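Long-range contacts in ubiquitin-activating enzyme E1-like (Saccharomyces cerevisiae, PDB 3ONH), which pairs with AOS1 in the heterodimeric E1 enzyme that activates SMT3 with ATP, this chain being its ubiquitin-fold domain: residues V9-S14 / F92-D97; I73-D78 / A88-L93. All coordinates share one frame; numbering follows the deposited sequence.

In the fold
Both contacts are strand pairings made by 84-95, on overlapping parts of its length: interaction 1 joins its last residues in parallel to strand 6-12, and interaction 2 joins its earlier ones antiparallel to strand 73-78. Interaction 2 lies deeper, its centre about 5 Å from the centre of the chain against about 12 Å for interaction 1. F92 and L93 serve in both, and I10 CD1 packs on L91 CD1 at 3.7 Å, which makes the buried face continuous between them. On the other face the chemistry differs: in interaction 1 a water, only weakly held by K11, lies between it and D94, whereas in interaction 2 an aliphatic patch borders a glutamate that pairs with R7.

Interaction 1: residues V9-S14 / F92-D97; sequences VIKLSS and FLDVDD
I10 and L93 stand side by side on the buried face of this parallel strand pair, pointing the same way, with I10 CD1 against L93 CD2 at 3.8 Å. Next along, L12 CB meets V95 CG2 at 4.1 Å. Beneath these side chains the backbones are laced together by I10 N to F92 O (2.8 Å), D94 N to I10 O, L12 N to D94 O and D96 N to L12 O. The third is nearly straight at its hydrogen, 169°, yet its donor sits 42° above the carbonyl plane of D94. L12 O also receives a CA-H...O contact from V95 CA at 3.2 Å.

The face of V9, K11, F92 and D94 is more open to solvent but has a tight spot of its own: V9 CG1, the branch anti to the backbone N (chi1 171°), presses on D94 CB at 3.4 Å. The loose part is the K11 end, where NZ stays 4.6 Å from D94 OD2, too far for a salt bridge. A water spans that interval, donating to D94 OD2 at 3.0 Å but accepting only a weak bond from the exposed K11 ammonium, so the opposite charges probably hold each other lightly.

Strand 104-105 flanks 6-12, with L12 resting on C104, while S13 stands at the N-cap position before helix 14-19, its OG hydrogen-bonded to D15 OD1 and to T103 N.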
ATOM      1  N   VAL A   9       0.124   8.799  -5.920  1.00  8.21           N
ATOM      2  CA  VAL A   9      -1.144   8.248  -6.366  1.00  7.38           C
ATOM      3  C   VAL A   9      -0.923   6.904  -7.048  1.00  8.65           C
ATOM      4  O   VAL A   9      -0.074   6.776  -7.929  1.00 10.10           O
ATOM      5  CB  VAL A   9      -1.857   9.196  -7.360  1.00  4.01           C
ATOM      6  CG1 VAL A   9      -3.073   8.515  -7.980  1.00  3.10           C
ATOM      7  CG2 VAL A   9      -2.262  10.481  -6.675  1.00  6.54           C
ATOM      8  N   ILE A  10      -1.685   5.902  -6.624  1.00  6.81           N
ATOM      9  CA  ILE A  10      -1.746   4.634  -7.337  1.00  9.25           C
ATOM     10  C   ILE A  10      -2.877   4.690  -8.349  1.00 18.88           C
ATOM     11  O   ILE A  10      -4.020   4.960  -7.989  1.00 12.32           O
ATOM     12  CB  ILE A  10      -1.988   3.459  -6.373  1.00 10.38           C
ATOM     13  CG1 ILE A  10      -0.809   3.302  -5.417  1.00  8.24           C
ATOM     14  CG2 ILE A  10      -2.196   2.179  -7.140  1.00 10.34           C
ATOM     15  CD1 ILE A  10      -1.010   2.224  -4.368  1.00 11.65           C
ATOM     16  N   LYS A  11      -2.556   4.442  -9.616  1.00 12.18           N
ATOM     17  CA  LYS A  11      -3.567   4.366 -10.668  1.00 17.26           C
ATOM     18  C   LYS A  11      -4.043   2.926 -10.855  1.00 19.09           C
ATOM     19  O   LYS A  11      -3.300   2.073 -11.348  1.00 16.49           O
ATOM     20  CB  LYS A  11      -3.018   4.911 -11.988  1.00 18.33           C
ATOM     21  CG  LYS A  11      -2.540   6.356 -11.924  1.00 19.03           C
ATOM     22  CD  LYS A  11      -1.723   6.709 -13.165  1.00 38.60           C
ATOM     23  CE  LYS A  11      -1.169   8.126 -13.097  1.00 47.76           C
ATOM     24  NZ  LYS A  11      -2.261   9.131 -12.975  1.00 43.19           N
ATOM     25  N   LEU A  12      -5.286   2.671 -10.457  1.00 22.40           N
ATOM     26  CA  LEU A  12      -5.880   1.338 -10.489  1.00 13.85           C
ATOM     27  C   LEU A  12      -7.078   1.310 -11.411  1.00 20.53           C
ATOM     28  O   LEU A  12      -7.889   2.230 -11.400  1.00 36.26           O
ATOM     29  CB  LEU A  12      -6.360   0.941  -9.090  1.00 13.77           C
ATOM     30  CG  LEU A  12      -5.428   0.157  -8.175  1.00 22.05           C
ATOM     31  CD1 LEU A  12      -5.866   0.328  -6.738  1.00 34.98           C
ATOM     32  CD2 LEU A  12      -5.422  -1.308  -8.560  1.00 14.32           C
ATOM     33  N   SER A  13      -7.194   0.251 -12.203  1.00 11.34           N
ATOM     34  CA  SER A  13      -8.425  -0.011 -12.923  1.00 11.26           C
ATOM     35  C   SER A  13      -9.407  -0.691 -11.970  1.00 13.44           C
ATOM     36  O   SER A  13      -9.007  -1.286 -10.971  1.00 13.42           O
ATOM     37  CB  SER A  13      -8.164  -0.875 -14.160  1.00 14.72           C
ATOM     38  OG  SER A  13      -7.601  -2.128 -13.818  1.00 14.40           O
ATOM     39  N   SER A  14     -10.694  -0.589 -12.270  1.00 14.10           N
ATOM     40  CA  SER A  14     -11.729  -1.141 -11.408  1.00 15.36           C
ATOM     41  C   SER A  14     -11.574  -2.641 -11.212  1.00 19.02           C
ATOM     42  O   SER A  14     -11.705  -3.150 -10.104  1.00 21.13           O
ATOM     43  CB  SER A  14     -13.106  -0.842 -11.995  1.00 26.26           C
ATOM     44  OG  SER A  14     -13.200   0.519 -12.377  1.00 37.16           O
ATOM     45  N   PHE A  92      -2.553   7.291  -2.338  1.00 13.94           N
ATOM     46  CA  PHE A  92      -3.936   7.549  -2.693  1.00  6.91           C
ATOM     47  C   PHE A  92      -4.357   6.572  -3.786  1.00  8.15           C
ATOM     48  O   PHE A  92      -3.689   6.469  -4.807  1.00 11.00           O
ATOM     49  CB  PHE A  92      -4.059   8.988  -3.207  1.00  4.48           C
ATOM     50  CG  PHE A  92      -5.470   9.415  -3.508  1.00 13.11           C
ATOM     51  CD1 PHE A  92      -6.193  10.152  -2.584  1.00 18.07           C
ATOM     52  CD2 PHE A  92      -6.070   9.098  -4.718  1.00 28.18           C
ATOM     53  CE1 PHE A  92      -7.490  10.551  -2.853  1.00  6.87           C
ATOM     54  CE2 PHE A  92      -7.372   9.492  -4.990  1.00 13.04           C
ATOM     55  CZ  PHE A  92      -8.077  10.223  -4.054  1.00 11.98           C
ATOM     56  N   LEU A  93      -5.458   5.859  -3.571  1.00  8.82           N
ATOM     57  CA  LEU A  93      -5.975   4.931  -4.569  1.00  5.05           C
ATOM     58  C   LEU A  93      -6.891   5.639  -5.554  1.00  9.76           C
ATOM     59  O   LEU A  93      -8.010   6.037  -5.216  1.00 10.13           O
ATOM     60  CB  LEU A  93      -6.733   3.767  -3.917  1.00  7.52           C
ATOM     61  CG  LEU A  93      -6.006   2.957  -2.848  1.00 16.19           C
ATOM     62  CD1 LEU A  93      -6.811   1.719  -2.476  1.00 14.04           C
ATOM     63  CD2 LEU A  93      -4.633   2.558  -3.354  1.00 26.72           C
ATOM     64  N   ASP A  94      -6.404   5.784  -6.780  1.00  5.06           N
ATOM     65  CA  ASP A  94      -7.156   6.418  -7.866  1.00 13.68           C
ATOM     66  C   ASP A  94      -7.755   5.368  -8.801  1.00 39.41           C
ATOM     67  O   ASP A  94      -7.128   4.952  -9.776  1.00 19.88           O
ATOM     68  CB  ASP A  94      -6.239   7.373  -8.638  1.00 14.41           C
ATOM     69  CG  ASP A  94      -6.892   7.950  -9.880  1.00 33.08           C
ATOM     70  OD1 ASP A  94      -8.120   7.804 -10.045  1.00 34.57           O
ATOM     71  OD2 ASP A  94      -6.168   8.564 -10.695  1.00 24.89           O
ATOM     72  N   VAL A  95      -8.973   4.936  -8.489  1.00 11.40           N
ATOM     73  CA  VAL A  95      -9.667   3.949  -9.299  1.00 15.95           C
ATOM     74  C   VAL A  95     -10.409   4.655 -10.436  1.00 32.55           C
ATOM     75  O   VAL A  95     -11.409   5.336 -10.219  1.00 27.93           O
ATOM     76  CB  VAL A  95     -10.615   3.113  -8.437  1.00 10.57           C
ATOM     77  CG1 VAL A  95     -11.478   2.211  -9.302  1.00 37.80           C
ATOM     78  CG2 VAL A  95      -9.810   2.300  -7.438  1.00  5.79           C
ATOM     79  N   ASP A  96      -9.897   4.492 -11.650  1.00 61.18           N
ATOM     80  CA  ASP A  96     -10.332   5.306 -12.776  1.00 88.44           C
ATOM     81  C   ASP A  96     -10.938   4.499 -13.924  1.00111.20           C
ATOM     82  O   ASP A  96     -10.413   3.456 -14.315  1.00118.55           O
ATOM     83  CB  ASP A  96      -9.147   6.133 -13.282  1.00 94.44           C
ATOM     84  CG  ASP A  96      -9.495   6.980 -14.483  1.00105.19           C
ATOM     85  OD1 ASP A  96     -10.689   7.285 -14.678  1.00117.28           O
ATOM     86  OD2 ASP A  96      -8.564   7.346 -15.228  1.00103.47           O
ATOM     87  N   ASP A  97     -12.050   4.998 -14.452  1.00128.34           N
ATOM     88  CA  ASP A  97     -12.636   4.466 -15.673  1.00125.35           C
ATOM     89  C   ASP A  97     -12.579   5.540 -16.755  1.00128.63           C
ATOM     90  O   ASP A  97     -13.040   6.664 -16.555  1.00132.08           O
ATOM     91  CB  ASP A  97     -14.080   4.025 -15.435  1.00121.63           C
TER
HETATM   92  O   HOH W   1      -5.202   9.754 -13.282  1.00 39.07           O

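Interaction 2: residues I73-D78 / A88-L93; sequences IILFSD and AIELFL
I74 O is approached by two donors from the facing strand: L91 N bonds to it at 2.8 Å, lying in the carbonyl plane, and E90 CA adds a CA-H...O contact at 3.2 Å. The return bond, I74 N to L91 O, is almost straight at 175°, though the donor is tilted 26° from the plane of its carbonyl. F76 and I89 form the next hydrogen-bonded pair, with F76 N to I89 O at 3.0 Å and a longer I89 N to F76 O.

I73, L75, E90 and F92 share the more open face. I73 reaches two partners across the strands: CG1 lies 3.8 Å from F92 CD1, and CG2 is 3.3 Å from E90 OE1. E90 OE1 forms a salt bridge with R7 NH1, so the methyl of I73 borders a charge already paired. An alanine in place of I73 would probably leave F92 CD1 without its aliphatic neighbour and open a gap beside the E90 carboxylate. In L75, CG is anti to the backbone N and chi2 (72°) turns CD1 onto E90 CG, 3.5 Å away, in the aliphatic part of the glutamate.

On the buried face F76 CB touches I89 CG2 at 3.8 Å. Helix 22-33 covers this side: I29 meets F76 and L91, Y33 meets I89 and L91, and the F76 ring also meets that of Y35. Two antiparallel neighbours joined by a short connection make a beta hairpin, here central in a mixed sheet whose F76, I89 and L91 face carries helix 22-33, as in the beta-grasp (ubiquitin-like) fold expected of a ubiquitin-fold domain.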
ATOM      1  N   ILE A  73      -6.916   6.145   1.231  1.00  7.68           N
ATOM      2  CA  ILE A  73      -5.520   6.475   1.416  1.00  7.73           C
ATOM      3  C   ILE A  73      -4.875   5.398   2.279  1.00 15.85           C
ATOM      4  O   ILE A  73      -5.352   5.093   3.374  1.00 18.86           O
ATOM      5  CB  ILE A  73      -5.366   7.859   2.052  1.00  9.42           C
ATOM      6  CG1 ILE A  73      -5.723   8.935   1.027  1.00  9.32           C
ATOM      7  CG2 ILE A  73      -3.949   8.057   2.560  1.00 14.55           C
ATOM      8  CD1 ILE A  73      -5.346  10.336   1.441  1.00 27.24           C
ATOM      9  N   ILE A  74      -3.804   4.804   1.768  1.00 12.66           N
ATOM     10  CA  ILE A  74      -3.101   3.756   2.489  1.00  9.04           C
ATOM     11  C   ILE A  74      -1.790   4.290   3.028  1.00  7.37           C
ATOM     12  O   ILE A  74      -1.076   4.999   2.329  1.00  9.34           O
ATOM     13  CB  ILE A  74      -2.815   2.554   1.574  1.00 10.61           C
ATOM     14  CG1 ILE A  74      -4.127   1.942   1.102  1.00 13.87           C
ATOM     15  CG2 ILE A  74      -1.995   1.519   2.304  1.00 45.90           C
ATOM     16  CD1 ILE A  74      -5.114   1.755   2.207  1.00 24.29           C
ATOM     17  N   LEU A  75      -1.484   3.968   4.282  1.00 10.88           N
ATOM     18  CA  LEU A  75      -0.209   4.338   4.877  1.00 14.18           C
ATOM     19  C   LEU A  75       0.655   3.096   5.055  1.00 17.04           C
ATOM     20  O   LEU A  75       0.281   2.166   5.760  1.00  9.98           O
ATOM     21  CB  LEU A  75      -0.411   5.030   6.224  1.00  4.40           C
ATOM     22  CG  LEU A  75       0.874   5.424   6.941  1.00  7.05           C
ATOM     23  CD1 LEU A  75       1.536   6.604   6.248  1.00 12.75           C
ATOM     24  CD2 LEU A  75       0.585   5.756   8.384  1.00 14.57           C
ATOM     25  N   PHE A  76       1.818   3.091   4.420  1.00  7.11           N
ATOM     26  CA  PHE A  76       2.662   1.911   4.378  1.00  4.01           C
ATOM     27  C   PHE A  76       3.952   2.214   5.116  1.00  6.29           C
ATOM     28  O   PHE A  76       4.718   3.075   4.687  1.00  9.50           O
ATOM     29  CB  PHE A  76       2.961   1.569   2.922  1.00 11.44           C
ATOM     30  CG  PHE A  76       3.438   0.168   2.711  1.00  8.77           C
ATOM     31  CD1 PHE A  76       2.552  -0.830   2.337  1.00 19.37           C
ATOM     32  CD2 PHE A  76       4.772  -0.152   2.866  1.00 13.00           C
ATOM     33  CE1 PHE A  76       2.987  -2.127   2.130  1.00 10.66           C
ATOM     34  CE2 PHE A  76       5.214  -1.444   2.661  1.00 10.91           C
ATOM     35  CZ  PHE A  76       4.321  -2.434   2.296  1.00 24.23           C
ATOM     36  N   SER A  77       4.184   1.513   6.224  1.00 10.20           N
ATOM     37  CA  SER A  77       5.275   1.835   7.129  1.00  9.24           C
ATOM     38  C   SER A  77       6.296   0.716   7.343  1.00  8.02           C
ATOM     39  O   SER A  77       5.999  -0.465   7.172  1.00 13.52           O
ATOM     40  CB  SER A  77       4.718   2.246   8.494  1.00 13.50           C
ATOM     41  OG  SER A  77       3.869   3.369   8.388  1.00 11.34           O
ATOM     42  N   ASP A  78       7.496   1.127   7.750  1.00 12.02           N
ATOM     43  CA  ASP A  78       8.605   0.235   8.095  1.00 20.00           C
ATOM     44  C   ASP A  78       8.531  -0.140   9.577  1.00 12.11           C
ATOM     45  O   ASP A  78       8.562   0.728  10.451  1.00 15.73           O
ATOM     46  CB  ASP A  78       9.934   0.944   7.760  1.00 14.70           C
ATOM     47  CG  ASP A  78      11.167   0.267   8.369  1.00 35.37           C
ATOM     48  OD1 ASP A  78      11.060  -0.397   9.422  1.00 28.36           O
ATOM     49  OD2 ASP A  78      12.267   0.431   7.797  1.00 15.87           O
ATOM     50  N   ALA A  88       7.898   6.447   5.645  1.00  9.85           N
ATOM     51  CA  ALA A  88       6.552   5.960   5.360  1.00 17.59           C
ATOM     52  C   ALA A  88       5.994   6.653   4.131  1.00  5.46           C
ATOM     53  O   ALA A  88       6.421   7.749   3.786  1.00  8.85           O
ATOM     54  CB  ALA A  88       5.633   6.182   6.561  1.00 11.27           C
ATOM     55  N   ILE A  89       5.040   6.014   3.466  1.00  2.95           N
ATOM     56  CA  ILE A  89       4.438   6.610   2.293  1.00  6.45           C
ATOM     57  C   ILE A  89       2.919   6.515   2.374  1.00  8.82           C
ATOM     58  O   ILE A  89       2.377   5.500   2.798  1.00  9.80           O
ATOM     59  CB  ILE A  89       4.966   5.945   1.016  1.00  4.56           C
ATOM     60  CG1 ILE A  89       4.400   6.636  -0.225  1.00 11.20           C
ATOM     61  CG2 ILE A  89       4.623   4.463   1.003  1.00 12.44           C
ATOM     62  CD1 ILE A  89       4.959   6.108  -1.531  1.00 12.30           C
ATOM     63  N   GLU A  90       2.243   7.595   1.997  1.00 11.35           N
ATOM     64  CA  GLU A  90       0.793   7.609   1.922  1.00  3.78           C
ATOM     65  C   GLU A  90       0.402   7.526   0.470  1.00  5.50           C
ATOM     66  O   GLU A  90       0.709   8.424  -0.312  1.00  5.58           O
ATOM     67  CB  GLU A  90       0.214   8.886   2.527  1.00  8.43           C
ATOM     68  CG  GLU A  90       0.100   8.865   4.043  1.00 18.46           C
ATOM     69  CD  GLU A  90      -0.956   9.833   4.565  1.00 25.39           C
ATOM     70  OE1 GLU A  90      -1.827  10.243   3.771  1.00 30.07           O
ATOM     71  OE2 GLU A  90      -0.921  10.184   5.764  1.00 41.46           O
ATOM     72  N   LEU A  91      -0.267   6.441   0.110  1.00  8.89           N
ATOM     73  CA  LEU A  91      -0.679   6.216  -1.266  1.00  7.15           C
ATOM     74  C   LEU A  91      -2.188   6.377  -1.447  1.00 12.23           C
ATOM     75  O   LEU A  91      -2.988   5.690  -0.807  1.00 12.88           O
ATOM     76  CB  LEU A  91      -0.224   4.834  -1.745  1.00 11.83           C
ATOM     77  CG  LEU A  91       1.290   4.633  -1.842  1.00 13.76           C
ATOM     78  CD1 LEU A  91       1.635   3.176  -1.923  1.00 10.11           C
ATOM     79  CD2 LEU A  91       1.839   5.375  -3.035  1.00 10.33           C
ATOM     80  N   PHE A  92      -2.553   7.291  -2.338  1.00 13.94           N
ATOM     81  CA  PHE A  92      -3.936   7.549  -2.693  1.00  6.91           C
ATOM     82  C   PHE A  92      -4.357   6.572  -3.786  1.00  8.15           C
ATOM     83  O   PHE A  92      -3.689   6.469  -4.807  1.00 11.00           O
ATOM     84  CB  PHE A  92      -4.059   8.988  -3.207  1.00  4.48           C
ATOM     85  CG  PHE A  92      -5.470   9.415  -3.508  1.00 13.11           C
ATOM     86  CD1 PHE A  92      -6.193  10.152  -2.584  1.00 18.07           C
ATOM     87  CD2 PHE A  92      -6.070   9.098  -4.718  1.00 28.18           C
ATOM     88  CE1 PHE A  92      -7.490  10.551  -2.853  1.00  6.87           C
ATOM     89  CE2 PHE A  92      -7.372   9.492  -4.990  1.00 13.04           C
ATOM     90  CZ  PHE A  92      -8.077  10.223  -4.054  1.00 11.98           C
ATOM     91  N   LEU A  93      -5.458   5.859  -3.571  1.00  8.82           N
ATOM     92  CA  LEU A  93      -5.975   4.931  -4.569  1.00  5.05           C
ATOM     93  C   LEU A  93      -6.891   5.639  -5.554  1.00  9.76           C
ATOM     94  O   LEU A  93      -8.010   6.037  -5.216  1.00 10.13           O
ATOM     95  CB  LEU A  93      -6.733   3.767  -3.917  1.00  7.52           C
ATOM     96  CG  LEU A  93      -6.006   2.957  -2.848  1.00 16.19           C
ATOM     97  CD1 LEU A  93      -6.811   1.719  -2.476  1.00 14.04           C
ATOM     98  CD2 LEU A  93      -4.633   2.558  -3.354  1.00 26.72           C
TER